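Local coordinates for protein trans-4-hydroxy-L-proline dehydratase (Clostridioides difficile 70-100-2010, PDB 6VXC) that dehydrates trans-4-hydroxy-L-proline to (S)-1-pyrroline-5-carboxylate by glycyl radical chemistry, a step in the anaerobic breakdown of hydroxyproline, at residues Met471-Ile476 against Asn641-Glu646. Sequence-based numbering, arbitrary orientation.
Sequences MNIPKI and NAYYNE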
# COMPACT_ATOMS: atom_id res chain seq x y z
N MET A 471 -4.44 7.87 -11.34
CA MET A 471 -4.80 8.77 -12.43
C MET A 471 -4.55 8.05 -13.75
O MET A 471 -3.42 7.60 -14.00
CB MET A 471 -3.99 10.07 -12.36
CG MET A 471 -4.38 11.14 -13.39
SD MET A 471 -6.06 11.73 -13.23
CE MET A 471 -6.08 12.32 -11.54
N ASN A 472 -5.57 7.98 -14.60
CA ASN A 472 -5.55 7.19 -15.83
C ASN A 472 -4.92 8.05 -16.93
O ASN A 472 -5.60 8.67 -17.75
CB ASN A 472 -6.98 6.75 -16.17
CG ASN A 472 -7.04 5.67 -17.27
OD1 ASN A 472 -6.08 5.47 -18.02
ND2 ASN A 472 -8.20 5.01 -17.39
N ILE A 473 -3.59 8.11 -16.95
CA ILE A 473 -2.91 8.99 -17.90
C ILE A 473 -3.22 8.60 -19.34
O ILE A 473 -3.46 9.49 -20.16
CB ILE A 473 -1.40 9.05 -17.60
CG1 ILE A 473 -1.20 9.49 -16.16
CG2 ILE A 473 -0.72 10.01 -18.54
CD1 ILE A 473 0.23 9.41 -15.72
N PRO A 474 -3.21 7.32 -19.72
CA PRO A 474 -3.56 6.97 -21.11
C PRO A 474 -4.96 7.43 -21.51
O PRO A 474 -5.16 7.87 -22.65
CB PRO A 474 -3.44 5.44 -21.11
CG PRO A 474 -2.44 5.13 -20.00
CD PRO A 474 -2.76 6.15 -18.94
N LYS A 475 -5.94 7.34 -20.62
CA LYS A 475 -7.28 7.80 -20.98
C LYS A 475 -7.34 9.32 -21.10
O LYS A 475 -8.19 9.84 -21.82
CB LYS A 475 -8.31 7.29 -19.99
CG LYS A 475 -9.76 7.43 -20.49
CD LYS A 475 -10.71 6.61 -19.62
CE LYS A 475 -12.18 6.75 -20.06
NZ LYS A 475 -12.47 5.94 -21.27
N ILE A 476 -6.44 10.05 -20.44
CA ILE A 476 -6.36 11.48 -20.69
C ILE A 476 -5.94 11.75 -22.13
O ILE A 476 -6.45 12.68 -22.77
CB ILE A 476 -5.43 12.14 -19.66
CG1 ILE A 476 -6.07 12.05 -18.27
CG2 ILE A 476 -5.10 13.60 -20.06
CD1 ILE A 476 -5.20 12.58 -17.14
N ASN A 641 7.56 14.71 -16.95
CA ASN A 641 7.74 16.08 -16.48
C ASN A 641 6.43 16.85 -16.45
O ASN A 641 6.18 17.62 -15.52
CB ASN A 641 8.76 16.81 -17.36
CG ASN A 641 10.15 16.26 -17.19
OD1 ASN A 641 10.46 15.67 -16.16
ND2 ASN A 641 11.00 16.43 -18.19
N ALA A 642 5.57 16.64 -17.45
CA ALA A 642 4.28 17.32 -17.45
C ALA A 642 3.46 16.90 -16.25
O ALA A 642 2.82 17.74 -15.60
CB ALA A 642 3.52 17.04 -18.75
N TYR A 643 3.45 15.60 -15.95
CA TYR A 643 2.73 15.08 -14.80
C TYR A 643 3.30 15.62 -13.50
O TYR A 643 2.57 16.14 -12.64
CB TYR A 643 2.76 13.55 -14.82
CG TYR A 643 1.94 12.89 -13.75
CD1 TYR A 643 0.57 13.06 -13.69
CD2 TYR A 643 2.53 12.04 -12.81
CE1 TYR A 643 -0.20 12.43 -12.72
CE2 TYR A 643 1.77 11.41 -11.84
CZ TYR A 643 0.41 11.61 -11.80
OH TYR A 643 -0.38 10.99 -10.84
N TYR A 644 4.62 15.51 -13.34
CA TYR A 644 5.29 16.08 -12.18
C TYR A 644 4.96 17.56 -12.03
O TYR A 644 4.62 18.02 -10.93
CB TYR A 644 6.80 15.89 -12.33
CG TYR A 644 7.64 16.70 -11.38
CD1 TYR A 644 7.91 16.24 -10.10
CD2 TYR A 644 8.18 17.93 -11.76
CE1 TYR A 644 8.67 16.97 -9.22
CE2 TYR A 644 8.95 18.68 -10.88
CZ TYR A 644 9.19 18.18 -9.60
OH TYR A 644 9.93 18.88 -8.70
N ASN A 645 5.04 18.32 -13.12
CA ASN A 645 4.84 19.76 -13.06
C ASN A 645 3.39 20.12 -12.74
O ASN A 645 3.14 21.10 -12.03
CB ASN A 645 5.25 20.42 -14.38
CG ASN A 645 6.76 20.56 -14.54
OD1 ASN A 645 7.48 20.75 -13.57
ND2 ASN A 645 7.23 20.47 -15.77
N GLU A 646 2.44 19.34 -13.24
CA GLU A 646 1.03 19.66 -13.03
C GLU A 646 0.60 19.42 -11.59
O GLU A 646 -0.26 20.15 -11.07
CB GLU A 646 0.18 18.83 -13.98
CG GLU A 646 -1.28 19.19 -13.98
CD GLU A 646 -1.50 20.63 -14.36
OE1 GLU A 646 -0.96 21.06 -15.41
OE2 GLU A 646 -2.21 21.31 -13.60
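Tyr643 reaches from its helix to Met471 and Ile473, and the whole contact is made around its side chain. Its CB points toward 471-476. CG stands anti to the backbone N (chi1 -175°), which carries the ring toward the other segment; the nearest CA atoms, of Ile473 and Tyr643, lie 8.9 Å apart. Next comes the ring. Tyr643 CD1 is 4.2 Å from Ile473 CD1. Ile473 CD1 sits over the centre of the Tyr643 ring, 4.2 Å from the centroid and 10° off the normal, a CH-pi contact on one face. Ile473 gets there with CG1 beside its backbone N and the chain extended beyond it (chi2 172°), which presents CD1 to the ring. The two side chains cross at about a right angle. Farther out, Tyr643 CE1 has Met471 CG at 4.4 Å, an oblique apolar approach. At the tip, Tyr643 OH lies 4.0 Å from Met471 CB. The hydroxyl is hydrogen-bonded to Ile570 O on strand 565-573, which satisfies this buried polar atom. The Met471 thioether turns off elsewhere.

The strand ends at Asn472 and the helix begins at Ile473. Asn472 is the N-cap: its OD1 accepts from Lys475 N at 3.2 Å, with the donor well above the carbonyl plane. Strand 463-472 runs parallel to 565-573, the strand that holds the Tyr643 hydroxyl. Helix 630-647 precedes strand 657-661, the next parallel neighbour of 565-573, and packs where strand 463-472 ends. This is consistent with the alpha/beta barrel of glycyl radical enzymes.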